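Local atomic coordinates of synaptonemal complex protein 2 (Mus musculus, PDB entry 5IWZ), a protein that helps build the axial and lateral elements of synaptonemal complexes in meiotic prophase and is required for chromosome synapsis and for insertion of SYCP3. Residues 9-14 with 39-44; 15-20 with 27-32; 59-64 with 108-113. All coordinates share one frame; numbering follows the deposited sequence.

Contact 1 (9-14 with 39-44); sequences DLQQLE and EDVKIK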
loop_
_atom_site.group_PDB
_atom_site.type_symbol
_atom_site.label_atom_id
_atom_site.label_comp_id
_atom_site.label_asym_id
_atom_site.label_seq_id
_atom_site.Cartn_x
_atom_site.Cartn_y
_atom_site.Cartn_z
ATOM N N ASP A 9 -6.025 31.191 11.259
ATOM C CA ASP A 9 -6.477 30.901 12.622
ATOM C C ASP A 9 -7.052 29.489 12.695
ATOM O O ASP A 9 -8.140 29.231 12.165
ATOM C CB ASP A 9 -7.511 31.924 13.085
ATOM C CG ASP A 9 -7.856 31.785 14.570
ATOM O OD1 ASP A 9 -8.732 32.535 15.056
ATOM O OD2 ASP A 9 -7.249 30.927 15.253
ATOM N N LEU A 10 -6.344 28.589 13.394
ATOM C CA LEU A 10 -6.822 27.211 13.533
ATOM C C LEU A 10 -8.199 27.144 14.178
ATOM O O LEU A 10 -9.007 26.277 13.821
ATOM C CB LEU A 10 -5.838 26.377 14.343
ATOM C CG LEU A 10 -4.592 25.980 13.564
ATOM C CD1 LEU A 10 -3.568 25.426 14.522
ATOM C CD2 LEU A 10 -4.937 24.958 12.492
ATOM N N GLN A 11 -8.493 28.048 15.116
ATOM C CA GLN A 11 -9.806 28.070 15.750
ATOM C C GLN A 11 -10.934 28.288 14.752
ATOM O O GLN A 11 -12.103 28.088 15.103
ATOM C CB GLN A 11 -9.846 29.166 16.818
ATOM C CG GLN A 11 -8.775 29.024 17.877
ATOM C CD GLN A 11 -8.700 30.238 18.777
ATOM O OE1 GLN A 11 -8.775 30.123 20.002
ATOM N NE2 GLN A 11 -8.561 31.420 18.170
ATOM N N GLN A 12 -10.606 28.687 13.527
ATOM C CA GLN A 12 -11.554 28.974 12.464
ATOM C C GLN A 12 -11.744 27.803 11.513
ATOM O O GLN A 12 -12.308 27.993 10.429
ATOM C CB GLN A 12 -11.076 30.189 11.671
ATOM C CG GLN A 12 -10.863 31.404 12.513
ATOM C CD GLN A 12 -12.094 32.257 12.561
ATOM O OE1 GLN A 12 -12.234 33.206 11.785
ATOM N NE2 GLN A 12 -13.009 31.922 13.464
ATOM N N LEU A 13 -11.273 26.607 11.889
ATOM C CA LEU A 13 -11.357 25.434 11.023
ATOM C C LEU A 13 -12.743 25.261 10.424
ATOM O O LEU A 13 -12.880 25.045 9.216
ATOM C CB LEU A 13 -10.966 24.168 11.794
ATOM C CG LEU A 13 -11.031 22.858 10.987
ATOM C CD1 LEU A 13 -10.083 22.884 9.787
ATOM C CD2 LEU A 13 -10.747 21.612 11.855
ATOM N N GLU A 14 -13.792 25.331 11.255
ATOM C CA GLU A 14 -15.130 25.104 10.716
ATOM C C GLU A 14 -15.513 26.199 9.727
ATOM O O GLU A 14 -16.126 25.917 8.687
ATOM C CB GLU A 14 -16.164 24.992 11.837
ATOM C CG GLU A 14 -17.566 24.734 11.297
ATOM C CD GLU A 14 -18.535 24.132 12.323
ATOM O OE1 GLU A 14 -18.123 23.829 13.463
ATOM O OE2 GLU A 14 -19.721 23.951 11.968
ATOM N N GLU A 39 -0.367 21.401 20.823
ATOM C CA GLU A 39 -1.213 20.630 21.729
ATOM C C GLU A 39 -2.008 21.514 22.683
ATOM O O GLU A 39 -2.922 21.038 23.361
ATOM C CB GLU A 39 -0.363 19.640 22.530
ATOM N N ASP A 40 -1.666 22.801 22.747
ATOM C CA ASP A 40 -2.416 23.720 23.593
ATOM C C ASP A 40 -3.763 24.081 22.974
ATOM O O ASP A 40 -4.772 24.162 23.685
ATOM C CB ASP A 40 -1.588 24.979 23.848
ATOM N N VAL A 41 -3.805 24.267 21.650
ATOM C CA VAL A 41 -4.929 24.954 21.013
ATOM C C VAL A 41 -6.187 24.092 21.031
ATOM O O VAL A 41 -6.145 22.872 20.805
ATOM C CB VAL A 41 -4.573 25.364 19.573
ATOM C CG1 VAL A 41 -5.683 26.246 18.979
ATOM C CG2 VAL A 41 -3.240 26.084 19.541
ATOM N N LYS A 42 -7.322 24.741 21.281
ATOM C CA LYS A 42 -8.638 24.119 21.261
ATOM C C LYS A 42 -9.426 24.678 20.086
ATOM O O LYS A 42 -9.643 25.893 20.000
ATOM C CB LYS A 42 -9.378 24.370 22.573
ATOM C CG LYS A 42 -8.624 23.847 23.782
ATOM C CD LYS A 42 -9.458 23.889 25.037
ATOM C CE LYS A 42 -9.063 22.747 25.939
ATOM N NZ LYS A 42 -7.846 22.066 25.418
ATOM N N ILE A 43 -9.847 23.794 19.188
ATOM C CA ILE A 43 -10.656 24.164 18.034
ATOM C C ILE A 43 -12.100 23.815 18.345
ATOM O O ILE A 43 -12.438 22.640 18.530
ATOM C CB ILE A 43 -10.187 23.454 16.759
ATOM C CG1 ILE A 43 -8.685 23.659 16.555
ATOM C CG2 ILE A 43 -10.974 23.975 15.567
ATOM C CD1 ILE A 43 -8.083 22.784 15.439
ATOM N N LYS A 44 -12.951 24.832 18.405
ATOM C CA LYS A 44 -14.360 24.614 18.672
ATOM C C LYS A 44 -15.080 24.290 17.372
ATOM O O LYS A 44 -14.984 25.039 16.396
ATOM C CB LYS A 44 -14.979 25.843 19.334
ATOM C CG LYS A 44 -16.492 25.829 19.328
ATOM C CD LYS A 44 -17.070 27.176 18.923
ATOM C CE LYS A 44 -18.563 27.060 18.631
ATOM N NZ LYS A 44 -18.820 26.268 17.384
HETATM O O HOH W 1 -13.917 25.892 14.224
HETATM O O HOH W 2 -12.360 27.514 17.934
#
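Ile43 sets its branched side chain against the turn that leads into helix 13-23, and it has more surface covered here than any other residue of the pair. Its CG2 methyl lies 3.5 Å from Leu10 O and 3.8 Å from Leu13 CB. CG1, anti to the carbonyl carbon (chi1 -52°), is 3.8 Å from Leu10 O, and CD1 comes to 4.4 Å from Leu10 CB. Leu10 thus offers both its carbonyl and its CB to one isoleucine. Gln11 packs by its aliphatic part: CG is 3.9 Å from Lys42 O, next to the CG1 methyl of Val41. The amide end turns back to the carboxylate of Asp9, NE2 lying 3.2 Å from OD2, and the same oxygen accepts from Gln11 N to make an Asx turn. The polar joint between the backbones is made by water. Gln11 O accepts from two waters: one also donates to Lys44 O, at 2.6 Å, and accepts from Glu14 N; the other accepts from Lys44 N, at 2.8 Å. Beyond the pair, strand 43-45 runs parallel to strand 83-85, with Ile43 hydrogen-bonded through its backbone to Asn82 and Phe84, while Cys79 of helix 66-79 touches both Leu13 and Ile43.

Contact 2 (15-20 with 27-32); sequences KCIDDA and KPLLAL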
loop_
_atom_site.group_PDB
_atom_site.type_symbol
_atom_site.label_atom_id
_atom_site.label_comp_id
_atom_site.label_asym_id
_atom_site.label_seq_id
_atom_site.Cartn_x
_atom_site.Cartn_y
_atom_site.Cartn_z
ATOM N N LYS A 15 -15.131 27.449 10.007
ATOM C CA LYS A 15 -15.420 28.506 9.046
ATOM C C LYS A 15 -14.655 28.295 7.745
ATOM O O LYS A 15 -15.193 28.574 6.663
ATOM C CB LYS A 15 -15.127 29.878 9.658
ATOM C CG LYS A 15 -16.178 30.293 10.689
ATOM C CD LYS A 15 -15.628 31.244 11.742
ATOM C CE LYS A 15 -16.745 31.787 12.625
ATOM N NZ LYS A 15 -17.149 33.182 12.294
ATOM N N CYS A 16 -13.436 27.753 7.816
ATOM C CA CYS A 16 -12.737 27.386 6.586
ATOM C C CYS A 16 -13.528 26.350 5.803
ATOM O O CYS A 16 -13.609 26.423 4.569
ATOM C CB CYS A 16 -11.332 26.854 6.897
ATOM S SG CYS A 16 -10.267 28.047 7.713
ATOM N N ILE A 17 -14.113 25.371 6.500
ATOM C CA ILE A 17 -14.911 24.351 5.823
ATOM C C ILE A 17 -16.154 24.981 5.200
ATOM O O ILE A 17 -16.543 24.641 4.070
ATOM C CB ILE A 17 -15.264 23.210 6.804
ATOM C CG1 ILE A 17 -14.001 22.439 7.247
ATOM C CG2 ILE A 17 -16.343 22.277 6.215
ATOM C CD1 ILE A 17 -13.244 21.742 6.116
ATOM N N ASP A 18 -16.781 25.925 5.917
ATOM C CA ASP A 18 -17.889 26.705 5.363
ATOM C C ASP A 18 -17.480 27.444 4.093
ATOM O O ASP A 18 -18.224 27.451 3.103
ATOM C CB ASP A 18 -18.402 27.724 6.389
ATOM C CG ASP A 18 -19.140 27.087 7.567
ATOM O OD1 ASP A 18 -19.697 25.970 7.425
ATOM O OD2 ASP A 18 -19.170 27.739 8.641
ATOM N N ASP A 19 -16.317 28.110 4.112
ATOM C CA ASP A 19 -15.869 28.845 2.920
ATOM C C ASP A 19 -15.672 27.904 1.734
ATOM O O ASP A 19 -16.003 28.252 0.594
ATOM C CB ASP A 19 -14.558 29.601 3.202
ATOM C CG ASP A 19 -14.753 30.875 4.043
ATOM O OD1 ASP A 19 -15.874 31.428 4.072
ATOM O OD2 ASP A 19 -13.760 31.334 4.659
ATOM N N ALA A 20 -15.105 26.716 1.979
ATOM C CA ALA A 20 -14.968 25.721 0.920
ATOM C C ALA A 20 -16.330 25.276 0.396
ATOM O O ALA A 20 -16.541 25.179 -0.824
ATOM C CB ALA A 20 -14.178 24.512 1.442
ATOM N N LYS A 27 -8.637 28.545 -0.190
ATOM C CA LYS A 27 -7.503 29.286 0.359
ATOM C C LYS A 27 -7.481 29.329 1.886
ATOM O O LYS A 27 -6.410 29.082 2.463
ATOM C CB LYS A 27 -7.474 30.705 -0.236
ATOM C CG LYS A 27 -7.074 30.756 -1.694
ATOM C CD LYS A 27 -6.489 32.118 -2.079
ATOM C CE LYS A 27 -7.471 33.263 -1.844
ATOM N NZ LYS A 27 -8.247 33.636 -3.069
ATOM N N PRO A 28 -8.583 29.617 2.601
ATOM C CA PRO A 28 -8.495 29.569 4.078
ATOM C C PRO A 28 -8.073 28.205 4.601
ATOM O O PRO A 28 -7.137 28.118 5.401
ATOM C CB PRO A 28 -9.915 29.972 4.526
ATOM C CG PRO A 28 -10.374 30.893 3.428
ATOM C CD PRO A 28 -9.847 30.235 2.157
ATOM N N LEU A 29 -8.708 27.123 4.140
ATOM C CA LEU A 29 -8.301 25.794 4.582
ATOM C C LEU A 29 -6.822 25.540 4.295
ATOM O O LEU A 29 -6.088 25.037 5.158
ATOM C CB LEU A 29 -9.167 24.735 3.903
ATOM C CG LEU A 29 -9.074 23.325 4.473
ATOM C CD1 LEU A 29 -9.717 23.252 5.875
ATOM C CD2 LEU A 29 -9.714 22.337 3.516
ATOM N N LEU A 30 -6.366 25.899 3.091
ATOM C CA LEU A 30 -4.975 25.677 2.736
ATOM C C LEU A 30 -4.043 26.463 3.647
ATOM O O LEU A 30 -2.956 25.986 3.994
ATOM C CB LEU A 30 -4.737 26.055 1.278
ATOM C CG LEU A 30 -5.155 25.073 0.197
ATOM C CD1 LEU A 30 -4.936 25.716 -1.161
ATOM C CD2 LEU A 30 -4.383 23.761 0.306
ATOM N N ALA A 31 -4.451 27.663 4.054
ATOM C CA ALA A 31 -3.599 28.455 4.932
ATOM C C ALA A 31 -3.408 27.759 6.276
ATOM O O ALA A 31 -2.307 27.787 6.848
ATOM C CB ALA A 31 -4.186 29.857 5.114
ATOM N N LEU A 32 -4.460 27.101 6.783
ATOM C CA LEU A 32 -4.324 26.360 8.033
ATOM C C LEU A 32 -3.298 25.247 7.907
ATOM O O LEU A 32 -2.585 24.940 8.869
ATOM C CB LEU A 32 -5.662 25.772 8.466
ATOM C CG LEU A 32 -6.810 26.722 8.750
ATOM C CD1 LEU A 32 -7.917 25.927 9.419
ATOM C CD2 LEU A 32 -6.346 27.885 9.615
HETATM O O HOH W 3 -11.324 27.097 2.888
#
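A helical hairpin within the N-terminal armadillo-repeat-like domain of synaptonemal complex protein 2 brings Cys16 against Pro28, Leu29 and Leu32: helix 13-23 and helix 27-32 follow each other after a short link, and the axes of their 15-20 and 27-32 segments approach to 8.3 Å at 143°, nearer antiparallel than perpendicular. Cys16 has the largest surface covered. Its SG, anti to the carbonyl carbon (chi1 -61°), reaches between two residues one helical turn apart, 3.7 Å from Pro28 CB and 3.6 Å from Leu32 CD1. Its CB rests near the backbone of Leu29, 3.8 Å from Leu29 N, and Cys16 CA and Leu29 CA are 5.1 Å apart. Ile17 leaves its backbone pointing away from the partner helix, yet its CD1 swings back to 3.8 Å from Leu29 CD1, the two side chains crossing obliquely. The same Leu29 methyl touches both Ile17 CD1 and Cys16 CB. Nearer the link, the Asp19 and Pro28 side chains cross at about a right angle, Asp19 OD2 coming to 3.6 Å from Pro28 CG. Phe49, Lys52 and Leu53 of helix 49-63 also touch Ile17, while Ile72 and Ser75 of helix 66-79 touch Leu29. One water bridges the backbones, donating to Cys16 O and accepting from Leu29 N at 2.9 Å each. The two helices are therefore held mostly by apolar contacts of a thiol, a proline ring and aliphatic methyls, with Asp19 OD2 against the proline ring as the exception, and the single polar link between their backbones is carried by that water, which gives a carbonyl and an N-H a shared partner where they do not bond directly.

Contact 3 (59-64 with 108-113); sequences RELNKK and ENSKEI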
loop_
_atom_site.group_PDB
_atom_site.type_symbol
_atom_site.label_atom_id
_atom_site.label_comp_id
_atom_site.label_asym_id
_atom_site.label_seq_id
_atom_site.Cartn_x
_atom_site.Cartn_y
_atom_site.Cartn_z
ATOM N N ARG A 59 -19.072 16.007 -2.529
ATOM C CA ARG A 59 -19.112 16.902 -3.684
ATOM C C ARG A 59 -17.800 16.885 -4.453
ATOM O O ARG A 59 -17.789 16.749 -5.682
ATOM C CB ARG A 59 -19.421 18.323 -3.249
ATOM C CG ARG A 59 -19.381 19.296 -4.404
ATOM C CD ARG A 59 -19.532 20.710 -3.895
ATOM N NE ARG A 59 -18.255 21.374 -3.641
ATOM C CZ ARG A 59 -18.151 22.480 -2.907
ATOM N NH1 ARG A 59 -19.244 22.999 -2.364
ATOM N NH2 ARG A 59 -16.969 23.061 -2.707
ATOM N N GLU A 60 -16.678 17.062 -3.751
ATOM C CA GLU A 60 -15.380 17.077 -4.428
ATOM C C GLU A 60 -15.068 15.733 -5.084
ATOM O O GLU A 60 -14.496 15.697 -6.176
ATOM C CB GLU A 60 -14.281 17.480 -3.441
ATOM C CG GLU A 60 -14.443 18.921 -2.921
ATOM C CD GLU A 60 -14.544 19.952 -4.070
ATOM O OE1 GLU A 60 -15.570 20.662 -4.169
ATOM O OE2 GLU A 60 -13.614 20.013 -4.904
ATOM N N LEU A 61 -15.437 14.616 -4.442
ATOM C CA LEU A 61 -15.304 13.315 -5.100
ATOM C C LEU A 61 -16.121 13.268 -6.389
ATOM O O LEU A 61 -15.616 12.848 -7.437
ATOM C CB LEU A 61 -15.724 12.189 -4.145
ATOM C CG LEU A 61 -14.726 11.960 -2.994
ATOM C CD1 LEU A 61 -15.243 10.966 -1.961
ATOM C CD2 LEU A 61 -13.394 11.478 -3.583
ATOM N N ASN A 62 -17.391 13.715 -6.330
ATOM C CA ASN A 62 -18.241 13.758 -7.520
ATOM C C ASN A 62 -17.630 14.606 -8.633
ATOM O O ASN A 62 -17.800 14.295 -9.822
ATOM C CB ASN A 62 -19.630 14.300 -7.158
ATOM C CG ASN A 62 -20.523 13.236 -6.537
ATOM O OD1 ASN A 62 -20.245 12.042 -6.647
ATOM N ND2 ASN A 62 -21.609 13.662 -5.889
ATOM N N LYS A 63 -16.909 15.663 -8.274
ATOM C CA LYS A 63 -16.226 16.490 -9.259
ATOM C C LYS A 63 -14.894 15.912 -9.710
ATOM O O LYS A 63 -14.299 16.451 -10.644
ATOM C CB LYS A 63 -16.010 17.895 -8.694
ATOM C CG LYS A 63 -17.286 18.758 -8.682
ATOM C CD LYS A 63 -17.387 19.648 -7.430
ATOM C CE LYS A 63 -16.327 20.732 -7.440
ATOM N NZ LYS A 63 -16.486 21.835 -6.426
ATOM N N LYS A 64 -14.414 14.839 -9.076
ATOM C CA LYS A 64 -13.091 14.287 -9.358
ATOM C C LYS A 64 -11.977 15.274 -9.022
ATOM O O LYS A 64 -10.912 15.251 -9.645
ATOM C CB LYS A 64 -12.966 13.821 -10.818
ATOM C CG LYS A 64 -13.325 12.351 -11.045
ATOM C CD LYS A 64 -14.785 12.190 -11.442
ATOM C CE LYS A 64 -15.183 10.717 -11.546
ATOM N NZ LYS A 64 -14.284 9.924 -12.431
ATOM N N GLU A 108 -16.437 4.234 -0.779
ATOM C CA GLU A 108 -17.322 3.759 -1.839
ATOM C C GLU A 108 -17.413 4.766 -2.978
ATOM O O GLU A 108 -17.371 4.393 -4.156
ATOM C CB GLU A 108 -18.722 3.492 -1.279
ATOM C CG GLU A 108 -18.823 2.328 -0.300
ATOM C CD GLU A 108 -18.899 0.985 -0.991
ATOM O OE1 GLU A 108 -19.006 -0.040 -0.278
ATOM O OE2 GLU A 108 -18.855 0.952 -2.243
ATOM N N ASN A 109 -17.591 6.047 -2.641
ATOM C CA ASN A 109 -17.654 7.122 -3.628
ATOM C C ASN A 109 -16.310 7.406 -4.291
ATOM O O ASN A 109 -16.256 8.241 -5.198
ATOM C CB ASN A 109 -18.176 8.401 -2.975
ATOM C CG ASN A 109 -19.640 8.283 -2.559
ATOM O OD1 ASN A 109 -20.376 7.440 -3.076
ATOM N ND2 ASN A 109 -20.062 9.120 -1.621
ATOM N N SER A 110 -15.236 6.766 -3.844
ATOM C CA SER A 110 -13.936 6.859 -4.492
ATOM C C SER A 110 -13.702 5.730 -5.480
ATOM O O SER A 110 -12.669 5.723 -6.159
ATOM C CB SER A 110 -12.811 6.837 -3.447
ATOM O OG SER A 110 -12.934 7.923 -2.541
ATOM N N LYS A 111 -14.630 4.778 -5.576
ATOM C CA LYS A 111 -14.334 3.566 -6.328
ATOM C C LYS A 111 -14.290 3.838 -7.823
ATOM O O LYS A 111 -13.432 3.295 -8.528
ATOM C CB LYS A 111 -15.340 2.473 -5.980
ATOM C CG LYS A 111 -15.132 1.920 -4.549
ATOM C CD LYS A 111 -16.207 0.905 -4.126
ATOM C CE LYS A 111 -15.651 -0.059 -3.082
ATOM N NZ LYS A 111 -16.732 -0.769 -2.333
ATOM N N GLU A 112 -15.182 4.702 -8.318
ATOM C CA GLU A 112 -15.135 5.091 -9.724
ATOM C C GLU A 112 -13.797 5.738 -10.072
ATOM O O GLU A 112 -13.222 5.470 -11.132
ATOM C CB GLU A 112 -16.300 6.034 -10.037
ATOM C CG GLU A 112 -16.397 6.449 -11.492
ATOM C CD GLU A 112 -17.641 7.284 -11.798
ATOM O OE1 GLU A 112 -18.750 6.879 -11.384
ATOM O OE2 GLU A 112 -17.505 8.341 -12.454
ATOM N N ILE A 113 -13.282 6.581 -9.179
ATOM C CA ILE A 113 -11.978 7.203 -9.376
ATOM C C ILE A 113 -10.873 6.153 -9.332
ATOM O O ILE A 113 -9.960 6.149 -10.168
ATOM C CB ILE A 113 -11.753 8.290 -8.309
ATOM C CG1 ILE A 113 -12.614 9.528 -8.602
ATOM C CG2 ILE A 113 -10.282 8.636 -8.200
ATOM C CD1 ILE A 113 -12.801 10.447 -7.401
#
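Glu60 OE1 is gripped by three nitrogens of helix 49-63, two from Arg59 and one from Lys63, beside the interface that the next residue, Leu61, makes with Ser110 and Ile113. Lys63 NZ comes from the syn side at 2.7 Å. Arg59 holds the same oxygen side-on with NE, at 2.8 Å, and NH2; Glu60 OE1 lies in the guanidinium plane, at its edge. Glu60 OE2 is bonded to Thr68 OG1. Across the contact, Leu61 crosses Ile113 at about a right angle, with its CD2 methyl 4.0 Å from Ile113 CD1. The same methyl is 3.7 Å from Ser110 OG, a hydroxyl hydrogen-bonded to Trp106 O, and the other Leu61 methyl meets Asn109 CB. Lys64 runs past Ile113 in the opposite direction, its CG 3.8 Å from Ile113 CG1. Its chain is bent at chi2 and chi4, and CE, 3.4 Å from Glu112 OE2, is nearer to that oxygen than NZ, whose salt bridge with it is long at 3.6 Å. Positive phi at Lys64 (63°) and the bond from its N to Leu61 O, 2.8 Å, belong to a Schellman motif closing helix 49-63; it faces a type I turn from Glu108 to Lys111 that leads into helix 111-115. Helix ends packed through aliphatic side chains, with an ion pair beside them, suit largely helical packing, consistent with an armadillo-repeat-like domain.

From the N terminus, contact 1 closes the first loop by bringing 9-14 to 39-44, and contact 2 closes a shorter one within it, the hairpin of helices 13-23 and 27-32. The two share helix 13-23 and touch: Leu13 CD1 lies 3.8 Å from Leu32 CD1, and Leu32 CD2 reaches the backbone of Asp9 and Leu10. Contact 3 opens only afterwards, in series, joining the end of helix 49-63 to the turn before helix 111-115 and its first residues. It meets contact 2 through a probable hydrogen bond from Arg59 NH2 to Ala20 O, but stays about 12 Å from contact 1 between nearest atoms. All three join the N-terminal hairpin and strand of the armadillo-repeat-like domain to its later helices.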